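Side-chain contacts in 4-amino-4-deoxy-L-arabinose transferase or related glycosyltransferases of PMT family (PDB 5EZM), which probably transfers a pentose sugar, 4-amino-4-deoxy-L-arabinose, from a polyprenyl-phosphate carrier to lipid A at the bacterial membrane: residues 118-123 against 168-173; 414-419 against 451-456; 422-427 against 444-449. One frame throughout, in Å; residues are numbered along the deposited sequence.

Contact 1. Residues 118-123 against 168-173. With MPG ([(Z)-octadec-9-enyl] (2R)-2,3-bis(oxidanyl)propanoate), chain F; DSL (mono-trans, octa-cis decaprenyl-phosphate), chain C.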
loop_
_atom_site.group_PDB
_atom_site.type_symbol
_atom_site.label_atom_id
_atom_site.label_comp_id
_atom_site.label_asym_id
_atom_site.label_seq_id
_atom_site.Cartn_x
_atom_site.Cartn_y
_atom_site.Cartn_z
ATOM N N GLY A 118 -0.281 -4.444 7.847
ATOM C CA GLY A 118 -1.614 -4.148 8.350
ATOM C C GLY A 118 -1.883 -4.812 9.685
ATOM O O GLY A 118 -2.321 -4.162 10.644
ATOM N N LEU A 119 -1.613 -6.121 9.770
ATOM C CA LEU A 119 -1.766 -6.813 11.046
ATOM C C LEU A 119 -0.922 -6.159 12.131
ATOM O O LEU A 119 -1.364 -6.024 13.277
ATOM C CB LEU A 119 -1.391 -8.286 10.898
ATOM C CG LEU A 119 -2.279 -9.126 9.985
ATOM C CD1 LEU A 119 -1.784 -10.566 9.946
ATOM C CD2 LEU A 119 -3.724 -9.057 10.452
ATOM N N LEU A 120 0.291 -5.729 11.780
ATOM C CA LEU A 120 1.177 -5.106 12.755
ATOM C C LEU A 120 0.588 -3.801 13.276
ATOM O O LEU A 120 0.608 -3.541 14.487
ATOM C CB LEU A 120 2.549 -4.867 12.127
ATOM C CG LEU A 120 3.656 -4.403 13.069
ATOM C CD1 LEU A 120 3.804 -5.379 14.227
ATOM C CD2 LEU A 120 4.966 -4.254 12.322
ATOM N N GLY A 121 0.059 -2.970 12.376
ATOM C CA GLY A 121 -0.579 -1.738 12.806
ATOM C C GLY A 121 -1.762 -1.988 13.721
ATOM O O GLY A 121 -1.916 -1.321 14.751
ATOM N N ILE A 122 -2.610 -2.959 13.363
ATOM C CA ILE A 122 -3.713 -3.330 14.249
ATOM C C ILE A 122 -3.179 -3.710 15.624
ATOM O O ILE A 122 -3.587 -3.150 16.649
ATOM C CB ILE A 122 -4.540 -4.475 13.640
ATOM C CG1 ILE A 122 -5.224 -4.022 12.351
ATOM C CG2 ILE A 122 -5.563 -4.975 14.651
ATOM C CD1 ILE A 122 -6.038 -5.114 11.679
ATOM N N GLY A 123 -2.236 -4.651 15.657
ATOM C CA GLY A 123 -1.680 -5.174 16.888
ATOM C C GLY A 123 -1.082 -4.130 17.805
ATOM O O GLY A 123 -1.520 -3.990 18.951
ATOM N N MET A 168 5.498 2.997 10.899
ATOM C CA MET A 168 5.249 4.258 11.586
ATOM C C MET A 168 4.200 4.096 12.679
ATOM O O MET A 168 4.265 4.782 13.707
ATOM C CB MET A 168 4.835 5.338 10.587
ATOM C CG MET A 168 5.986 5.840 9.726
ATOM S SD MET A 168 5.594 7.344 8.811
ATOM C CE MET A 168 5.346 8.503 10.157
ATOM N N SER A 169 3.237 3.191 12.482
ATOM C CA SER A 169 2.336 2.843 13.573
ATOM C C SER A 169 3.104 2.230 14.734
ATOM O O SER A 169 2.709 2.392 15.896
ATOM C CB SER A 169 1.251 1.883 13.085
ATOM O OG SER A 169 1.766 0.573 12.932
ATOM N N CYS A 170 4.203 1.528 14.443
ATOM C CA CYS A 170 5.087 1.095 15.520
ATOM C C CYS A 170 5.791 2.282 16.171
ATOM O O CYS A 170 6.027 2.275 17.383
ATOM C CB CYS A 170 6.107 0.083 15.003
ATOM S SG CYS A 170 5.443 -1.580 14.789
ATOM N N VAL A 171 6.138 3.309 15.388
ATOM C CA VAL A 171 6.725 4.514 15.977
ATOM C C VAL A 171 5.766 5.126 16.992
ATOM O O VAL A 171 6.126 5.373 18.152
ATOM C CB VAL A 171 7.096 5.531 14.882
ATOM C CG1 VAL A 171 7.717 6.772 15.503
ATOM C CG2 VAL A 171 8.040 4.912 13.865
ATOM N N LEU A 172 4.523 5.370 16.568
ATOM C CA LEU A 172 3.538 5.984 17.453
ATOM C C LEU A 172 3.249 5.099 18.659
ATOM O O LEU A 172 3.305 5.558 19.806
ATOM C CB LEU A 172 2.251 6.269 16.681
ATOM C CG LEU A 172 1.088 6.781 17.532
ATOM C CD1 LEU A 172 1.420 8.146 18.102
ATOM C CD2 LEU A 172 -0.201 6.826 16.727
ATOM N N ALA A 173 2.942 3.822 18.418
ATOM C CA ALA A 173 2.564 2.931 19.512
ATOM C C ALA A 173 3.696 2.770 20.514
ATOM O O ALA A 173 3.465 2.789 21.728
ATOM C CB ALA A 173 2.142 1.570 18.963
HETATM C C2 MPG F . 2.587 -9.805 12.735
HETATM C C3 MPG F . 2.024 -8.682 13.598
HETATM C C4 MPG F . 1.426 -9.177 14.907
HETATM C C5 MPG F . 0.931 -8.011 15.777
HETATM C C6 MPG F . 1.235 -8.209 17.271
HETATM C C7 MPG F . 1.380 -6.871 18.017
HETATM C C8 MPG F . 1.389 -7.048 19.554
HETATM C C1 MPG F . 3.485 -9.276 11.614
HETATM C C21 DSL C . 4.919 11.494 17.728
HETATM C C22 DSL C . 6.059 10.501 17.870
HETATM C C23 DSL C . 5.785 9.008 17.744
HETATM C C24 DSL C . 7.304 10.944 18.103
HETATM C C25 DSL C . 8.476 9.940 18.246
HETATM C C26 DSL C . 9.677 10.476 17.418
HETATM C C27 DSL C . 10.932 10.628 18.343
HETATM C C28 DSL C . 11.058 9.759 19.619
HETATM C C29 DSL C . 11.898 11.512 18.026
HETATM C C30 DSL C . 11.770 12.378 16.746
HETATM C C31 DSL C . 12.541 13.728 16.932
HETATM C C32 DSL C . 13.529 13.949 15.732
HETATM C C33 DSL C . 14.895 13.239 15.712
HETATM C C34 DSL C . 13.184 14.777 14.716
#
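Two helices of the membrane-embedded GT-C bundle, 112-133 and 160-178, meet where Leu120 and Gly121 face Cys170 and Ser169. The segments climb in the same general direction, and their CA atoms come nearest at Gly121 and Ser169, 5.5 Å apart. Gly121 offers bare backbone there: the hydroxyl OG of Ser169 stands 3.3 Å from Gly121 CA. No hydrogen bond crosses the contact; the serine OG is hydrogen-bonded to the backbone oxygen of Gly166 in its own helix.

Beside this seam the packing is apolar. Leu120 holds its CG anti to the backbone N (chi1 -172°), which swings the branched end round to the thiol of Cys170, and its methyl CD2 lies 3.7 Å from Cys170 SG. The other methyl, CD1, turns to the lipid MPG of chain F, 3.8 Å from its C3.

Within this membrane bundle the pair lies between lipid-like ligands. One MPG chain runs along 118-123, with its C7 3.7 Å from Gly123 CA. Beyond 168-173 lies decaprenyl phosphate, whose C23 is 3.7 Å from Val171 CG1 and 3.8 Å from Leu172 CA; Met326 and Trp330 of helix 323-339 touch Leu172 and also line that ligand's pocket.

Contact 2. Residues 414-419 against 451-456. With MPG ([(Z)-octadec-9-enyl] (2R)-2,3-bis(oxidanyl)propanoate), chain B; MPG ([(Z)-octadec-9-enyl] (2R)-2,3-bis(oxidanyl)propanoate), chain X.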
loop_
_atom_site.group_PDB
_atom_site.type_symbol
_atom_site.label_atom_id
_atom_site.label_comp_id
_atom_site.label_asym_id
_atom_site.label_seq_id
_atom_site.Cartn_x
_atom_site.Cartn_y
_atom_site.Cartn_z
ATOM N N ALA A 414 -22.316 -3.902 -5.802
ATOM C CA ALA A 414 -23.639 -4.064 -5.214
ATOM C C ALA A 414 -23.633 -5.140 -4.138
ATOM O O ALA A 414 -24.208 -4.953 -3.059
ATOM C CB ALA A 414 -24.659 -4.395 -6.301
ATOM N N VAL A 415 -22.976 -6.271 -4.409
ATOM C CA VAL A 415 -22.844 -7.319 -3.400
ATOM C C VAL A 415 -22.125 -6.781 -2.167
ATOM O O VAL A 415 -22.507 -7.082 -1.028
ATOM C CB VAL A 415 -22.119 -8.545 -3.990
ATOM C CG1 VAL A 415 -21.692 -9.504 -2.888
ATOM C CG2 VAL A 415 -23.013 -9.259 -4.991
ATOM N N ALA A 416 -21.087 -5.965 -2.374
ATOM C CA ALA A 416 -20.344 -5.408 -1.246
ATOM C C ALA A 416 -21.251 -4.570 -0.350
ATOM O O ALA A 416 -21.277 -4.749 0.876
ATOM C CB ALA A 416 -19.162 -4.579 -1.754
ATOM N N PHE A 417 -22.016 -3.650 -0.942
ATOM C CA PHE A 417 -22.921 -2.862 -0.111
ATOM C C PHE A 417 -24.013 -3.729 0.504
ATOM O O PHE A 417 -24.520 -3.409 1.587
ATOM C CB PHE A 417 -23.521 -1.711 -0.917
ATOM C CG PHE A 417 -22.565 -0.571 -1.134
ATOM C CD1 PHE A 417 -22.148 0.209 -0.067
ATOM C CD2 PHE A 417 -22.079 -0.285 -2.399
ATOM C CE1 PHE A 417 -21.265 1.254 -0.258
ATOM C CE2 PHE A 417 -21.194 0.760 -2.598
ATOM C CZ PHE A 417 -20.787 1.532 -1.526
ATOM N N VAL A 418 -24.373 -4.838 -0.147
ATOM C CA VAL A 418 -25.387 -5.720 0.421
ATOM C C VAL A 418 -24.858 -6.399 1.681
ATOM O O VAL A 418 -25.548 -6.456 2.704
ATOM C CB VAL A 418 -25.871 -6.744 -0.622
ATOM C CG1 VAL A 418 -26.611 -7.887 0.056
ATOM C CG2 VAL A 418 -26.790 -6.069 -1.625
ATOM N N VAL A 419 -23.625 -6.913 1.637
ATOM C CA VAL A 419 -23.085 -7.549 2.836
ATOM C C VAL A 419 -22.844 -6.508 3.924
ATOM O O VAL A 419 -23.000 -6.804 5.118
ATOM C CB VAL A 419 -21.815 -8.370 2.512
ATOM C CG1 VAL A 419 -20.794 -7.545 1.789
ATOM C CG2 VAL A 419 -21.202 -8.954 3.779
ATOM N N THR A 451 -13.768 -5.857 1.450
ATOM C CA THR A 451 -12.993 -6.948 0.870
ATOM C C THR A 451 -13.627 -7.422 -0.431
ATOM O O THR A 451 -12.937 -7.615 -1.438
ATOM C CB THR A 451 -12.865 -8.103 1.863
ATOM O OG1 THR A 451 -12.050 -7.696 2.970
ATOM C CG2 THR A 451 -12.226 -9.313 1.192
ATOM N N VAL A 452 -14.952 -7.599 -0.433
ATOM C CA VAL A 452 -15.642 -7.963 -1.668
ATOM C C VAL A 452 -15.456 -6.876 -2.718
ATOM O O VAL A 452 -15.252 -7.164 -3.902
ATOM C CB VAL A 452 -17.133 -8.237 -1.396
ATOM C CG1 VAL A 452 -17.887 -8.408 -2.708
ATOM C CG2 VAL A 452 -17.294 -9.472 -0.524
ATOM N N ALA A 453 -15.511 -5.607 -2.302
ATOM C CA ALA A 453 -15.309 -4.522 -3.254
ATOM C C ALA A 453 -13.910 -4.558 -3.858
ATOM O O ALA A 453 -13.730 -4.187 -5.024
ATOM C CB ALA A 453 -15.568 -3.174 -2.582
ATOM N N LEU A 454 -12.912 -5.007 -3.094
ATOM C CA LEU A 454 -11.556 -5.083 -3.631
ATOM C C LEU A 454 -11.394 -6.290 -4.548
ATOM O O LEU A 454 -10.834 -6.174 -5.644
ATOM C CB LEU A 454 -10.532 -5.126 -2.494
ATOM C CG LEU A 454 -9.057 -5.160 -2.917
ATOM C CD1 LEU A 454 -8.755 -4.070 -3.929
ATOM C CD2 LEU A 454 -8.133 -5.046 -1.711
ATOM N N LEU A 455 -11.881 -7.457 -4.118
ATOM C CA LEU A 455 -11.824 -8.640 -4.969
ATOM C C LEU A 455 -12.578 -8.428 -6.274
ATOM O O LEU A 455 -12.186 -8.969 -7.313
ATOM C CB LEU A 455 -12.387 -9.848 -4.225
ATOM C CG LEU A 455 -11.654 -10.264 -2.951
ATOM C CD1 LEU A 455 -12.383 -11.414 -2.284
ATOM C CD2 LEU A 455 -10.211 -10.642 -3.250
ATOM N N GLY A 456 -13.657 -7.644 -6.244
ATOM C CA GLY A 456 -14.381 -7.353 -7.466
ATOM C C GLY A 456 -13.550 -6.589 -8.477
ATOM O O GLY A 456 -13.772 -6.708 -9.686
HETATM C C2 MPG B . -15.756 -12.902 0.466
HETATM C C3 MPG B . -14.278 -13.098 0.782
HETATM C C4 MPG B . -13.755 -14.446 0.311
HETATM C C5 MPG B . -12.638 -14.977 1.223
HETATM C C6 MPG B . -12.559 -16.512 1.220
HETATM C C1 MPG B . -16.528 -12.304 1.647
HETATM C C2 MPG X . -15.592 -12.264 -11.458
HETATM C C3 MPG X . -14.145 -11.929 -11.124
HETATM C C4 MPG X . -13.948 -11.515 -9.673
HETATM C C5 MPG X . -14.902 -12.233 -8.704
HETATM C C6 MPG X . -14.952 -11.575 -7.315
HETATM C C7 MPG X . -15.581 -12.501 -6.253
HETATM C C8 MPG X . -15.731 -11.821 -4.870
HETATM C C1 MPG X . -15.883 -12.129 -12.954
#
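Val452 packs against Val415 and Ala416 where two antiparallel transmembrane helices run side by side; the axes of segments 414-419 and 451-456 approach to 8.3 Å, with 170° between their N-to-C directions. Its CB already faces the other helix, 4.2 Å from Ala416 CB. From there the two methyls part. CG1, anti to the backbone N (chi1 171°), reaches across to Val415 CG1 at 4.0 Å and also lies over the backbone N of Ala416; the two valine side chains cross at about a right angle. CG2 turns to the lipid, 3.6 Å from C1 of the MPG of chain B. With an alanine here both methyls go, which is likely to leave Val415 CG1 without its mate and open a gap beside the MPG of chain B.

Next to the valines the contact shrinks to methyl on methyl, with Ala416 CB 3.9 Å from Ala453 CB. Nothing polar crosses between the segments, although Ala453 O accepts a hydrogen bond from Tyr409 OH, earlier on helix 403-430.

Helix 369-389 packs on another side of 414-419 through Leu387, which touches Ala414, Phe417 and Val418, while Leu454 and Leu455 of the partner helix lean on loop residues Arg52, His156 and Met51.

Contact 3. Residues 422-427 against 444-449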
loop_
_atom_site.group_PDB
_atom_site.type_symbol
_atom_site.label_atom_id
_atom_site.label_comp_id
_atom_site.label_asym_id
_atom_site.label_seq_id
_atom_site.Cartn_x
_atom_site.Cartn_y
_atom_site.Cartn_z
ATOM N N LEU A 422 -26.213 -6.248 5.499
ATOM C CA LEU A 422 -26.458 -7.413 6.344
ATOM C C LEU A 422 -25.758 -7.263 7.685
ATOM O O LEU A 422 -26.384 -7.398 8.743
ATOM C CB LEU A 422 -25.999 -8.687 5.634
ATOM C CG LEU A 422 -26.784 -9.082 4.381
ATOM C CD1 LEU A 422 -26.165 -10.300 3.713
ATOM C CD2 LEU A 422 -28.242 -9.342 4.725
ATOM N N GLY A 423 -24.455 -6.964 7.658
ATOM C CA GLY A 423 -23.724 -6.755 8.897
ATOM C C GLY A 423 -24.343 -5.680 9.773
ATOM O O GLY A 423 -24.404 -5.824 10.997
ATOM N N ILE A 424 -24.817 -4.594 9.158
ATOM C CA ILE A 424 -25.475 -3.537 9.925
ATOM C C ILE A 424 -26.744 -4.068 10.580
ATOM O O ILE A 424 -27.025 -3.783 11.753
ATOM C CB ILE A 424 -25.768 -2.328 9.017
ATOM C CG1 ILE A 424 -24.465 -1.652 8.592
ATOM C CG2 ILE A 424 -26.701 -1.332 9.710
ATOM C CD1 ILE A 424 -24.673 -0.503 7.642
ATOM N N ALA A 425 -27.521 -4.861 9.838
ATOM C CA ALA A 425 -28.778 -5.386 10.362
ATOM C C ALA A 425 -28.538 -6.324 11.540
ATOM O O ALA A 425 -29.165 -6.183 12.598
ATOM C CB ALA A 425 -29.547 -6.099 9.250
ATOM N N VAL A 426 -27.631 -7.289 11.376
ATOM C CA VAL A 426 -27.375 -8.215 12.474
ATOM C C VAL A 426 -26.718 -7.492 13.649
ATOM O O VAL A 426 -26.936 -7.859 14.810
ATOM C CB VAL A 426 -26.542 -9.419 11.987
ATOM C CG1 VAL A 426 -25.340 -8.961 11.207
ATOM C CG2 VAL A 426 -26.114 -10.289 13.156
ATOM N N ALA A 427 -25.940 -6.440 13.381
ATOM C CA ALA A 427 -25.406 -5.631 14.475
ATOM C C ALA A 427 -26.530 -4.961 15.256
ATOM O O ALA A 427 -26.499 -4.916 16.494
ATOM C CB ALA A 427 -24.431 -4.586 13.936
ATOM N N MET A 444 -17.076 -6.323 11.316
ATOM C CA MET A 444 -16.856 -7.509 10.492
ATOM C C MET A 444 -17.622 -7.414 9.176
ATOM O O MET A 444 -17.090 -7.753 8.109
ATOM C CB MET A 444 -17.260 -8.766 11.260
ATOM C CG MET A 444 -17.251 -10.035 10.426
ATOM S SD MET A 444 -15.609 -10.491 9.836
ATOM C CE MET A 444 -14.819 -11.015 11.356
ATOM N N GLY A 445 -18.869 -6.943 9.231
ATOM C CA GLY A 445 -19.632 -6.761 8.008
ATOM C C GLY A 445 -18.993 -5.755 7.072
ATOM O O GLY A 445 -18.918 -5.980 5.862
ATOM N N MET A 446 -18.519 -4.633 7.620
ATOM C CA MET A 446 -17.841 -3.633 6.801
ATOM C C MET A 446 -16.584 -4.209 6.165
ATOM O O MET A 446 -16.342 -4.029 4.967
ATOM C CB MET A 446 -17.499 -2.406 7.647
ATOM C CG MET A 446 -18.701 -1.577 8.022
ATOM S SD MET A 446 -19.483 -0.906 6.549
ATOM C CE MET A 446 -21.198 -0.980 7.037
ATOM N N TYR A 447 -15.771 -4.909 6.959
ATOM C CA TYR A 447 -14.518 -5.455 6.451
ATOM C C TYR A 447 -14.771 -6.456 5.331
ATOM O O TYR A 447 -14.121 -6.406 4.279
ATOM C CB TYR A 447 -13.734 -6.103 7.590
ATOM C CG TYR A 447 -12.609 -6.998 7.126
ATOM C CD1 TYR A 447 -11.501 -6.471 6.478
ATOM C CD2 TYR A 447 -12.653 -8.367 7.341
ATOM C CE1 TYR A 447 -10.472 -7.282 6.055
ATOM C CE2 TYR A 447 -11.626 -9.186 6.926
ATOM C CZ TYR A 447 -10.539 -8.638 6.283
ATOM O OH TYR A 447 -9.514 -9.450 5.862
ATOM N N LEU A 448 -15.719 -7.374 5.537
ATOM C CA LEU A 448 -16.069 -8.304 4.469
ATOM C C LEU A 448 -16.602 -7.559 3.251
ATOM O O LEU A 448 -16.330 -7.946 2.109
ATOM C CB LEU A 448 -17.090 -9.325 4.970
ATOM C CG LEU A 448 -16.629 -10.273 6.082
ATOM C CD1 LEU A 448 -17.740 -11.238 6.466
ATOM C CD2 LEU A 448 -15.375 -11.027 5.674
ATOM N N GLY A 449 -17.348 -6.479 3.475
ATOM C CA GLY A 449 -17.890 -5.683 2.392
ATOM C C GLY A 449 -16.820 -5.070 1.515
ATOM O O GLY A 449 -16.786 -5.306 0.302
#
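Gly423 and Gly445 form a glycine-to-glycine helix contact, backbone against backbone, within the transmembrane part of the GT-C fold. They belong to helices 403-430 and 435-456, consecutive in the chain and running in opposite directions as a helical hairpin. The CA atoms of the two glycines are 4.2 Å apart, and neither residue has a CB to come between them, although the direction a CB would take points at the partner helix in both cases. Gly445 also opens a GxxxG pattern that ends at Gly449, a sequence motif common where membrane helices come close together. No hydrogen bond joins the two segments, so the contact rests on backbone closeness and on one apolar pair beside it.

That pair is Ile424 and Met446, the residues that follow the glycines. Both side chains set off along the flank of the contact, and their ends come nearer to each other. Helix 369-389 covers them through Met379, which touches both, and Met446 also meets Pro298. On Ile424, CG1 lies anti to the carbonyl carbon (chi1 -68°) and the chain then extends to CD1. Met446 starts in the same way but bends at chi2 (-63°) and again at chi3, and these bends bring CE toward the isoleucine. There Met446 CE sits 3.6 Å from Ile424 CD1 and 3.7 Å from Ile424 CG1.

How the contacts relate
All three contacts join helices of the membrane bundle without a hydrogen bond between the segments. Contacts 2 and 3 hold the same antiparallel hairpin, their centres 11 Å apart; Val419 CG1 of one lies 3.5 Å from Gly449 CA of the other, making a continuous seam. Along it valine and alanine methyls give way to glycine backbone flanked by an isoleucine-methionine pair. Contact 1 pairs other helices that run the same way, 25 to 26 Å away between centres, and uses a thiol and a hydroxyl. Its centre lies about 14 Å from the chain's centre, against 19 and 24 Å for contacts 2 and 3. All are buried; only contact 2 has a partly exposed touching residue, Val415.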